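Local coordinates for protein C2 toxin component I (Clostridium botulinum, PDB 2J3X) that probably acts as the enzymatic subunit of the binary C2 toxin, transferring ADP-ribose from NAD to actin in the host cell, at residues Gly110-Ile115 with Phe332-Thr337; Glu218-Asn223 with Ile364-Leu369; Gln293-Tyr298 with Thr349-Thr354; Phe398-Ile403 with Ile421-Ile426. The protein carries 2 engineered substitutions. All blocks are in the same frame, centred on the assembly; numbering follows the deposited sequence.

How the contacts relate
Contacts 2, 3 and 4 gather on one mixed sheet, where strands 295-301, 363-369, 414-426 and 397-411 lie side by side. Contact 3 couples the first to strand 347-350 of a smaller sheet, contact 2 lays a loop over the second, and contact 4 pairs the last two. Centres of contacts 2 and 3 are about 4 Å apart, those of 2 and 4 about 11 Å. Contact 1, centred about 13 Å from contact 4, packs on it through Trp336 and Thr337. Along the chain contact 1 crosses contacts 2 and 3, contact 3 falls within the span of contact 2, and contact 4 comes last. Contacts 1 and 2 bring 110-115 and 218-223 against the second transferase unit.

Contact 1: residues Gly110-Ile115 with Phe332-Thr337; sequences GINFSI and FIDKWT. With SO4 (sulfate ion), chain O.
Asn112 places CG beside its own backbone N, anti to the carbonyl carbon (chi1 -59°), and Thr337 turns OG1 the same way (chi1 -60°); the two side chains then reach toward each other tip to tip, with ND2 of Asn112 3.1 Å from OG1 of Thr337. Thr337 OG1 donates to Ile333 O over 2.6 Å, while Thr337 N reaches that carbonyl from the opposite face of its plane, so the last helical turn is held by two bonds on one oxygen. Ile333 crosses Asn112 at about a right angle, its CG2 3.7 Å from both OD1 and ND2. Water completes the polar link: one molecule accepts from Asn112 ND2 and donates to Asp334 O, and another donates to Asn112 OD1 at 2.8 Å and more weakly to Asp334 OD1. Farther along the loop, Ile115 N donates to a sulfate oxygen, O2, at 2.7 Å. The same helix end packs on strand 397-411, Ile333 and Thr337 both touching Ile403. The arrangement is a small, water-mediated surface contact between a loop of the first ADP-ribosyltransferase unit and the C-terminal end of a helix in the second.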
# COMPACT_ATOMS: atom_id res chain seq x y z
N GLY A 110 -0.93 -6.25 9.34
CA GLY A 110 0.25 -6.02 10.18
C GLY A 110 0.31 -6.77 11.50
O GLY A 110 0.98 -6.33 12.44
N ILE A 111 -0.37 -7.92 11.57
CA ILE A 111 -0.43 -8.72 12.80
C ILE A 111 0.43 -9.92 12.64
O ILE A 111 0.17 -10.82 11.80
CB ILE A 111 -1.89 -9.16 13.13
CG1 ILE A 111 -2.75 -7.92 13.41
CG2 ILE A 111 -1.89 -10.25 14.28
CD1 ILE A 111 -4.28 -8.37 13.53
N ASN A 112 1.52 -9.92 13.42
CA ASN A 112 2.47 -11.01 13.34
C ASN A 112 2.45 -11.88 14.58
O ASN A 112 3.25 -12.79 14.68
CB ASN A 112 3.89 -10.48 13.11
CG ASN A 112 3.99 -9.65 11.83
OD1 ASN A 112 3.48 -10.06 10.78
ND2 ASN A 112 4.69 -8.52 11.91
N PHE A 113 1.51 -11.62 15.49
CA PHE A 113 1.39 -12.40 16.74
C PHE A 113 0.19 -13.30 16.60
O PHE A 113 -0.66 -13.10 15.73
CB PHE A 113 1.22 -11.50 17.98
CG PHE A 113 0.14 -10.46 17.84
CD1 PHE A 113 -1.18 -10.74 18.18
CD2 PHE A 113 0.46 -9.20 17.36
CE1 PHE A 113 -2.15 -9.73 18.02
CE2 PHE A 113 -0.51 -8.22 17.21
CZ PHE A 113 -1.80 -8.47 17.56
N SER A 114 0.08 -14.29 17.49
CA SER A 114 -0.95 -15.31 17.34
C SER A 114 -2.26 -14.82 17.95
O SER A 114 -2.29 -13.96 18.85
CB SER A 114 -0.54 -16.61 18.06
OG SER A 114 -0.13 -16.29 19.38
N ILE A 115 -3.35 -15.37 17.40
CA ILE A 115 -4.67 -14.90 17.77
C ILE A 115 -5.43 -15.92 18.63
O ILE A 115 -6.00 -15.56 19.67
CB ILE A 115 -5.46 -14.58 16.46
CG1 ILE A 115 -4.86 -13.39 15.70
CG2 ILE A 115 -6.94 -14.42 16.78
CD1 ILE A 115 -4.77 -12.20 16.50
N PHE A 332 12.55 -10.30 8.89
CA PHE A 332 12.54 -8.85 8.74
C PHE A 332 11.17 -8.25 9.11
O PHE A 332 11.11 -7.23 9.79
CB PHE A 332 12.92 -8.44 7.29
CG PHE A 332 12.96 -6.96 7.08
CD1 PHE A 332 14.13 -6.24 7.40
CD2 PHE A 332 11.84 -6.27 6.55
CE1 PHE A 332 14.20 -4.87 7.23
CE2 PHE A 332 11.90 -4.86 6.37
CZ PHE A 332 13.05 -4.14 6.75
N ILE A 333 10.10 -8.88 8.63
CA ILE A 333 8.74 -8.39 8.90
C ILE A 333 8.47 -8.46 10.40
O ILE A 333 7.97 -7.48 10.99
CB ILE A 333 7.72 -9.20 8.10
CG1 ILE A 333 7.90 -8.89 6.61
CG2 ILE A 333 6.24 -8.91 8.59
CD1 ILE A 333 7.31 -9.94 5.63
N ASP A 334 8.87 -9.58 11.02
CA ASP A 334 8.58 -9.74 12.47
C ASP A 334 9.34 -8.74 13.32
O ASP A 334 8.81 -8.17 14.31
CB ASP A 334 8.87 -11.17 12.91
CG ASP A 334 7.81 -12.16 12.42
OD1 ASP A 334 6.87 -11.75 11.69
OD2 ASP A 334 7.95 -13.33 12.75
N LYS A 335 10.59 -8.49 12.95
CA LYS A 335 11.40 -7.54 13.69
C LYS A 335 10.93 -6.10 13.51
O LYS A 335 10.86 -5.31 14.48
CB LYS A 335 12.87 -7.65 13.28
CG LYS A 335 13.72 -6.59 13.96
CD LYS A 335 15.17 -6.80 13.66
CE LYS A 335 15.93 -5.63 14.25
NZ LYS A 335 17.42 -5.73 13.98
N TRP A 336 10.62 -5.72 12.28
CA TRP A 336 10.51 -4.27 11.97
C TRP A 336 9.10 -3.75 12.02
O TRP A 336 8.89 -2.54 12.09
CB TRP A 336 11.17 -3.93 10.62
CG TRP A 336 12.70 -3.95 10.79
CD1 TRP A 336 13.56 -5.01 10.58
CD2 TRP A 336 13.50 -2.89 11.29
NE1 TRP A 336 14.85 -4.65 10.93
CE2 TRP A 336 14.84 -3.34 11.33
CE3 TRP A 336 13.21 -1.57 11.66
CZ2 TRP A 336 15.87 -2.53 11.77
CZ3 TRP A 336 14.25 -0.75 12.08
CH2 TRP A 336 15.56 -1.26 12.17
N THR A 337 8.12 -4.65 11.96
CA THR A 337 6.75 -4.17 12.11
C THR A 337 6.68 -3.53 13.50
O THR A 337 7.00 -4.18 14.52
CB THR A 337 5.74 -5.33 11.98
OG1 THR A 337 5.87 -5.92 10.69
CG2 THR A 337 4.28 -4.77 12.09
S SO4 O . -3.05 -18.23 15.35
O1 SO4 O . -3.41 -18.89 14.12
O2 SO4 O . -3.00 -16.78 15.09
O3 SO4 O . -3.98 -18.49 16.44
O4 SO4 O . -1.71 -18.67 15.85
O HOH W 1 5.97 -8.07 14.46
O HOH W 2 4.06 -12.65 10.00

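Contact 2: residues Glu218-Asn223 with Ile364-Leu369; sequences ELDFYN and IFRLRL
Asp220 OD2 is gripped by two nitrogens of one guanidinium, NE and NH2 of Arg366, each 2.8 Å away. The hold is side-on and both donors share the single oxygen: NH2 takes its anti lone pair, whereas NE comes nearly in line with the C-O bond. Carboxylate and guanidinium are almost coplanar, 19° apart. Arg366 gets there as an extended chain from CG to NE, leaving strand 363-369 with CG anti to the backbone N (chi1 177°). The other oxygen of Asp220, OD1, accepts from Tyr222 N at 2.9 Å, an Asx turn that fixes the bend of the loop, and it also binds the hydroxyl of Tyr298. Four residues, Glu218, Asp220, Arg366 and Arg368, thus make a salt-bridge network between the connection that follows strand 206-216 and a strand of the second ADP-ribosyltransferase unit. Glu218 serves both arginines. Its OE2 is met on the syn side by Arg368 NE, 2.9 Å away and in the guanidinium plane, after the arginine chain bends at chi3 (-55°). Toward Arg366 the relation is purely electrostatic: OE1 stands 3.6 Å from NH2, well out of the guanidinium plane, with the two flat groups perpendicular. A water closes a further link by donating to Glu218 OE1 and accepting from Arg368 NH2. Beyond the two segments, Arg366 NH1 forms a salt bridge with Asp422 OD1, a second carboxylate that would be expected to stabilise the positive charge of this buried arginine, and Arg368 NH1 is bound by Gln139 OE1.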
# COMPACT_ATOMS: atom_id res chain seq x y z
N GLU A 218 -6.99 5.54 -0.17
CA GLU A 218 -6.02 6.46 0.34
C GLU A 218 -5.29 7.04 -0.88
O GLU A 218 -4.92 6.29 -1.79
CB GLU A 218 -4.99 5.69 1.22
CG GLU A 218 -4.01 6.64 1.86
CD GLU A 218 -3.08 5.86 2.80
OE1 GLU A 218 -2.83 4.64 2.54
OE2 GLU A 218 -2.58 6.47 3.75
N LEU A 219 -5.10 8.35 -0.91
CA LEU A 219 -4.54 9.00 -2.13
C LEU A 219 -3.10 8.51 -2.31
O LEU A 219 -2.28 8.64 -1.39
CB LEU A 219 -4.51 10.51 -1.95
CG LEU A 219 -4.06 11.32 -3.19
CD1 LEU A 219 -4.89 10.96 -4.43
CD2 LEU A 219 -4.16 12.81 -2.85
N ASP A 220 -2.80 7.91 -3.46
CA ASP A 220 -1.49 7.24 -3.67
C ASP A 220 -1.37 7.04 -5.18
O ASP A 220 -2.33 6.52 -5.83
CB ASP A 220 -1.56 5.87 -2.99
CG ASP A 220 -0.23 5.09 -2.98
OD1 ASP A 220 0.69 5.36 -3.81
OD2 ASP A 220 -0.18 4.14 -2.17
N PHE A 221 -0.22 7.44 -5.76
CA PHE A 221 -0.05 7.38 -7.21
C PHE A 221 0.91 6.27 -7.64
O PHE A 221 1.15 6.10 -8.86
CB PHE A 221 0.52 8.73 -7.70
CG PHE A 221 -0.42 9.89 -7.33
CD1 PHE A 221 -1.63 10.03 -8.00
CD2 PHE A 221 -0.08 10.78 -6.29
CE1 PHE A 221 -2.50 11.12 -7.63
CE2 PHE A 221 -0.93 11.84 -5.90
CZ PHE A 221 -2.15 11.98 -6.59
N TYR A 222 1.33 5.46 -6.66
CA TYR A 222 2.18 4.26 -6.93
C TYR A 222 3.33 4.70 -7.86
O TYR A 222 3.95 5.76 -7.59
CB TYR A 222 1.37 3.04 -7.47
CG TYR A 222 0.25 2.73 -6.52
CD1 TYR A 222 0.49 2.16 -5.27
CD2 TYR A 222 -1.06 3.08 -6.86
CE1 TYR A 222 -0.57 1.89 -4.39
CE2 TYR A 222 -2.13 2.86 -5.97
CZ TYR A 222 -1.86 2.29 -4.75
OH TYR A 222 -2.96 2.09 -3.91
N ASN A 223 3.61 3.93 -8.91
CA ASN A 223 4.75 4.25 -9.80
C ASN A 223 4.48 5.40 -10.78
O ASN A 223 5.42 5.97 -11.33
CB ASN A 223 5.22 2.98 -10.54
CG ASN A 223 4.19 2.42 -11.44
OD1 ASN A 223 2.98 2.73 -11.32
ND2 ASN A 223 4.62 1.54 -12.34
N ILE A 364 11.24 -0.25 0.39
CA ILE A 364 10.42 0.82 -0.19
C ILE A 364 9.56 1.40 0.92
O ILE A 364 8.60 0.78 1.30
CB ILE A 364 9.49 0.25 -1.27
CG1 ILE A 364 10.24 -0.56 -2.35
CG2 ILE A 364 8.59 1.39 -1.86
CD1 ILE A 364 9.36 -1.67 -3.03
N PHE A 365 9.90 2.58 1.42
CA PHE A 365 9.05 3.23 2.42
C PHE A 365 7.86 3.84 1.72
O PHE A 365 8.03 4.63 0.79
CB PHE A 365 9.75 4.30 3.21
CG PHE A 365 10.60 3.73 4.33
CD1 PHE A 365 10.04 3.41 5.55
CD2 PHE A 365 11.94 3.48 4.10
CE1 PHE A 365 10.84 2.88 6.60
CE2 PHE A 365 12.74 2.94 5.15
CZ PHE A 365 12.16 2.65 6.39
N ARG A 366 6.68 3.37 2.14
CA ARG A 366 5.40 3.88 1.61
C ARG A 366 4.89 4.75 2.77
O ARG A 366 4.27 4.28 3.71
CB ARG A 366 4.50 2.66 1.25
CG ARG A 366 3.08 3.14 0.75
CD ARG A 366 2.32 2.01 0.12
NE ARG A 366 0.98 2.49 -0.27
CZ ARG A 366 -0.15 2.23 0.40
NH1 ARG A 366 -0.12 1.45 1.49
NH2 ARG A 366 -1.33 2.74 -0.07
N LEU A 367 5.21 6.05 2.71
CA LEU A 367 5.06 6.94 3.87
C LEU A 367 3.72 7.63 3.77
O LEU A 367 3.44 8.27 2.76
CB LEU A 367 6.14 8.06 3.84
CG LEU A 367 7.55 7.45 3.90
CD1 LEU A 367 8.60 8.54 3.71
CD2 LEU A 367 7.73 6.73 5.25
N ARG A 368 2.90 7.54 4.81
CA ARG A 368 1.70 8.36 4.85
C ARG A 368 2.06 9.77 5.31
O ARG A 368 2.50 9.96 6.45
CB ARG A 368 0.64 7.70 5.77
CG ARG A 368 -0.67 8.62 5.92
CD ARG A 368 -1.61 7.97 6.98
NE ARG A 368 -1.88 6.58 6.56
CZ ARG A 368 -2.05 5.52 7.38
NH1 ARG A 368 -1.97 5.65 8.68
NH2 ARG A 368 -2.24 4.29 6.86
N LEU A 369 1.85 10.75 4.43
CA LEU A 369 2.09 12.14 4.80
C LEU A 369 0.77 12.71 5.22
O LEU A 369 -0.07 12.90 4.38
CB LEU A 369 2.65 12.93 3.59
CG LEU A 369 3.95 12.30 3.00
CD1 LEU A 369 4.55 13.22 1.86
CD2 LEU A 369 5.01 11.97 4.09
O HOH W 3 -1.17 3.45 4.26

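Contact 3: residues Gln293-Tyr298 with Thr349-Thr354; sequences QTLIAY and TSLKST
Tyr298 and Ser350 form a single antiparallel hydrogen-bonded pair, Tyr298 N donating to Ser350 O at 2.8 Å and Ser350 N returning a bond to Tyr298 O. The bridge joins the edge strand 295-301 of the five-stranded sheet to strand 347-350, and Thr349-Ser350 probably belong to the Ser-Thr-Ser signature of this family of ADP-ribosyltransferases. Just beyond, Ser350 OG accepts from Lys352 N at 3.0 Å, an ST turn, and is itself tied to Glu387 O; the turn swings the chain back over the tyrosine. In Tyr298, chi1 of -72° sets CG anti to the carbonyl carbon, and chi2 of -80° turns one ring face to Ser353. The serine CB sits over the ring centre, 3.6 Å from the centroid and almost exactly on the normal, a CH-pi contact, while its CA covers the CG and CD2 side of the same face. Ser353 OG lies between its backbone N and carbonyl carbon (chi1 70°); it accepts from Thr354 OG1 and is also bound to Leu61 O. The tyrosine hydroxyl is engaged by Asp220. Leu351 starts out away from the partner strand, yet its CD2 returns to touch Leu295 CD1 at 3.6 Å, the two leucines crossing at about a right angle, and Trp229 of helix 227-234 packs on both. Thr349 puts OG1 3.5 Å from Ala297 CB while bonding to Ile390 O. One water donates to both Ile296 O, at 2.8 Å, and Leu351 O, at 2.9 Å.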
# COMPACT_ATOMS: atom_id res chain seq x y z
N GLN A 293 -3.33 17.66 2.44
CA GLN A 293 -4.27 16.53 2.63
C GLN A 293 -3.42 15.30 2.79
O GLN A 293 -2.27 15.31 2.38
CB GLN A 293 -5.22 16.39 1.44
CG GLN A 293 -4.48 15.95 0.12
CD GLN A 293 -5.35 15.88 -1.13
OE1 GLN A 293 -4.94 16.28 -2.18
NE2 GLN A 293 -6.59 15.35 -1.00
N THR A 294 -3.99 14.24 3.33
CA THR A 294 -3.20 13.01 3.50
C THR A 294 -2.93 12.35 2.15
O THR A 294 -3.84 12.18 1.35
CB THR A 294 -3.95 12.07 4.43
OG1 THR A 294 -4.08 12.73 5.69
CG2 THR A 294 -3.13 10.75 4.68
N LEU A 295 -1.69 11.96 1.94
CA LEU A 295 -1.38 11.16 0.79
C LEU A 295 -0.10 10.39 1.00
O LEU A 295 0.63 10.64 1.93
CB LEU A 295 -1.25 12.03 -0.43
CG LEU A 295 0.02 12.81 -0.64
CD1 LEU A 295 0.09 13.28 -2.07
CD2 LEU A 295 0.22 13.91 0.36
N ILE A 296 0.15 9.46 0.09
CA ILE A 296 1.30 8.57 0.15
C ILE A 296 2.46 9.15 -0.69
O ILE A 296 2.29 9.47 -1.86
CB ILE A 296 0.90 7.16 -0.37
CG1 ILE A 296 -0.15 6.52 0.60
CG2 ILE A 296 2.15 6.27 -0.60
CD1 ILE A 296 0.46 6.17 2.02
N ALA A 297 3.66 9.22 -0.08
CA ALA A 297 4.85 9.44 -0.86
C ALA A 297 5.86 8.29 -0.56
O ALA A 297 5.68 7.53 0.38
CB ALA A 297 5.46 10.76 -0.49
N TYR A 298 6.89 8.18 -1.39
CA TYR A 298 7.77 6.98 -1.35
C TYR A 298 9.22 7.37 -1.12
O TYR A 298 9.69 8.41 -1.60
CB TYR A 298 7.67 6.25 -2.70
CG TYR A 298 6.36 5.56 -2.83
CD1 TYR A 298 6.14 4.32 -2.22
CD2 TYR A 298 5.28 6.21 -3.54
CE1 TYR A 298 4.89 3.66 -2.32
CE2 TYR A 298 4.01 5.58 -3.66
CZ TYR A 298 3.83 4.31 -3.03
OH TYR A 298 2.64 3.64 -3.10
N THR A 349 11.38 12.49 -0.52
CA THR A 349 10.43 11.44 -0.90
C THR A 349 9.96 11.84 -2.27
O THR A 349 10.24 12.96 -2.72
CB THR A 349 9.17 11.42 0.06
OG1 THR A 349 8.40 12.62 -0.16
CG2 THR A 349 9.58 11.32 1.53
N SER A 350 9.33 10.92 -2.98
CA SER A 350 8.75 11.26 -4.29
C SER A 350 7.33 10.76 -4.37
O SER A 350 6.99 9.72 -3.75
CB SER A 350 9.56 10.56 -5.41
OG SER A 350 8.97 10.86 -6.68
N LEU A 351 6.47 11.43 -5.16
CA LEU A 351 5.20 10.76 -5.42
C LEU A 351 5.29 9.52 -6.31
O LEU A 351 4.33 8.73 -6.41
CB LEU A 351 4.16 11.79 -6.00
CG LEU A 351 3.70 12.91 -5.07
CD1 LEU A 351 2.51 13.63 -5.75
CD2 LEU A 351 3.21 12.38 -3.69
N LYS A 352 6.44 9.34 -7.00
CA LYS A 352 6.66 8.16 -7.78
C LYS A 352 7.27 7.04 -6.93
O LYS A 352 8.31 7.28 -6.28
CB LYS A 352 7.59 8.45 -8.97
CG LYS A 352 6.96 9.34 -10.02
CD LYS A 352 7.82 9.34 -11.29
CE LYS A 352 8.94 10.25 -11.12
NZ LYS A 352 9.55 10.68 -12.47
N SER A 353 6.65 5.86 -6.92
CA SER A 353 7.19 4.77 -6.09
C SER A 353 8.54 4.27 -6.58
O SER A 353 9.32 3.75 -5.75
CB SER A 353 6.28 3.54 -5.99
OG SER A 353 6.22 2.85 -7.22
N THR A 354 8.81 4.36 -7.89
CA THR A 354 9.97 3.61 -8.43
C THR A 354 10.71 4.38 -9.52
O THR A 354 10.75 3.96 -10.68
CB THR A 354 9.52 2.24 -8.96
OG1 THR A 354 8.70 1.61 -7.95
CG2 THR A 354 10.80 1.32 -9.20
O HOH W 4 2.10 8.64 -4.56
O HOH W 5 10.64 7.07 -4.64

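Contact 4: residues Phe398-Ile403 with Ile421-Ile426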
# COMPACT_ATOMS: atom_id res chain seq x y z
N PHE A 398 8.81 8.27 11.76
CA PHE A 398 7.73 7.39 11.27
C PHE A 398 7.71 6.08 12.07
O PHE A 398 8.71 5.66 12.63
CB PHE A 398 7.93 7.05 9.77
CG PHE A 398 7.72 8.21 8.87
CD1 PHE A 398 6.42 8.56 8.43
CD2 PHE A 398 8.82 9.02 8.50
CE1 PHE A 398 6.21 9.67 7.57
CE2 PHE A 398 8.60 10.16 7.71
CZ PHE A 398 7.33 10.48 7.24
N LYS A 399 6.54 5.46 12.16
CA LYS A 399 6.39 4.17 12.79
C LYS A 399 5.88 3.22 11.71
O LYS A 399 4.91 3.53 11.03
CB LYS A 399 5.34 4.23 13.93
CG LYS A 399 5.17 2.90 14.63
CD LYS A 399 4.52 3.14 16.05
CE LYS A 399 3.82 1.89 16.58
NZ LYS A 399 4.69 0.95 17.39
N ILE A 400 6.60 2.11 11.48
CA ILE A 400 6.18 1.09 10.57
C ILE A 400 5.02 0.32 11.12
O ILE A 400 5.08 -0.16 12.26
CB ILE A 400 7.36 0.06 10.34
CG1 ILE A 400 8.54 0.89 9.79
CG2 ILE A 400 6.94 -1.04 9.41
CD1 ILE A 400 9.90 0.04 9.66
N PHE A 401 3.97 0.21 10.32
CA PHE A 401 2.83 -0.58 10.78
C PHE A 401 2.52 -1.78 9.92
O PHE A 401 1.68 -2.62 10.31
CB PHE A 401 1.62 0.37 11.03
CG PHE A 401 1.03 0.94 9.78
CD1 PHE A 401 0.08 0.16 9.00
CD2 PHE A 401 1.41 2.22 9.33
CE1 PHE A 401 -0.46 0.70 7.78
CE2 PHE A 401 0.87 2.75 8.10
CZ PHE A 401 -0.03 1.99 7.34
N ARG A 402 3.16 -1.94 8.75
CA ARG A 402 3.00 -3.19 8.00
C ARG A 402 4.10 -3.23 6.96
O ARG A 402 4.57 -2.18 6.49
CB ARG A 402 1.64 -3.18 7.27
CG ARG A 402 1.33 -4.48 6.53
CD ARG A 402 -0.11 -4.42 5.90
NE ARG A 402 -0.14 -3.43 4.80
CZ ARG A 402 -0.99 -3.45 3.77
NH1 ARG A 402 -1.97 -4.37 3.70
NH2 ARG A 402 -0.84 -2.55 2.77
N ILE A 403 4.52 -4.44 6.62
CA ILE A 403 5.57 -4.66 5.65
C ILE A 403 5.10 -5.78 4.79
O ILE A 403 4.80 -6.89 5.26
CB ILE A 403 6.93 -5.06 6.34
CG1 ILE A 403 7.40 -3.94 7.24
CG2 ILE A 403 8.02 -5.31 5.24
CD1 ILE A 403 8.43 -4.43 8.31
N ILE A 421 7.11 -0.95 2.84
CA ILE A 421 7.11 -0.69 4.27
C ILE A 421 6.12 0.46 4.52
O ILE A 421 6.43 1.65 4.32
CB ILE A 421 8.54 -0.32 4.74
CG1 ILE A 421 9.52 -1.50 4.43
CG2 ILE A 421 8.52 -0.02 6.28
CD1 ILE A 421 11.00 -1.09 4.68
N ASP A 422 4.92 0.12 5.00
CA ASP A 422 3.92 1.14 5.31
C ASP A 422 4.29 1.78 6.63
O ASP A 422 4.46 1.10 7.65
CB ASP A 422 2.53 0.47 5.50
CG ASP A 422 1.86 0.12 4.18
OD1 ASP A 422 2.03 0.90 3.22
OD2 ASP A 422 1.12 -0.87 4.12
N ALA A 423 4.37 3.11 6.64
CA ALA A 423 4.69 3.81 7.87
C ALA A 423 3.88 5.09 7.98
O ALA A 423 3.52 5.71 6.97
CB ALA A 423 6.15 4.12 7.97
N GLU A 424 3.64 5.48 9.22
CA GLU A 424 2.81 6.70 9.53
C GLU A 424 3.64 7.64 10.39
O GLU A 424 4.60 7.20 11.06
CB GLU A 424 1.55 6.28 10.30
CG GLU A 424 1.92 5.70 11.73
CD GLU A 424 0.75 5.20 12.56
OE1 GLU A 424 -0.43 5.22 12.09
OE2 GLU A 424 1.08 4.76 13.70
N GLY A 425 3.31 8.93 10.36
CA GLY A 425 4.06 9.96 11.10
C GLY A 425 3.77 9.90 12.58
O GLY A 425 2.62 9.69 12.98
N ILE A 426 4.82 10.03 13.40
CA ILE A 426 4.63 10.10 14.85
C ILE A 426 5.50 11.23 15.39
O ILE A 426 6.28 11.78 14.61
CB ILE A 426 5.00 8.78 15.54
CG1 ILE A 426 6.43 8.41 15.21
CG2 ILE A 426 4.07 7.68 15.11
CD1 ILE A 426 6.94 7.24 16.14
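Phe401 folds its ring across the neighbouring strand, CG wedged between its own backbone N and carbonyl carbon (chi1 70°), and drops one face onto Asp422. The aspartate CB meets that face off-centre, near the rim, with CZ the nearest ring atom at 3.5 Å; the CE2-CD2 edge passes along the backbone of Ala423, and Glu424 N lies at the ring edge. Arg402 lies beside Asp422, both pointing the same way. A bend at chi3 (69°) brings NE to Asp422 OD2, and NH2 joins it side-on, each 2.9 Å away, with guanidinium and carboxylate planes 16° apart. Asp422 OD1 is taken by Arg366, and Arg402 NH2 also reaches Thr142 O. These two neighbours, Phe401 and Arg402, share one partner because strands 397-411 and 414-426 form a beta hairpin whose register is shifted here by a classic beta bulge: Asp422 O accepts from Phe401 N at 2.9 Å and only weakly from Arg402 N. On the sheet face that bears Ile400, Ile403 and Ile421, the fit is aliphatic. Ile421 CG2 fits against Ile400, 3.6 Å from CG1 and nearly as close to CG2 and CD1, and its CG1 lies alongside Ile403 CG2 at 4.2 Å. The small Ala423 provides the hollow next to them, where its CB meets Phe398 CB at 3.9 Å. Toward the end of the pairing Ile426 leans back, its CG2 touching Lys399 CB, also at 3.9 Å.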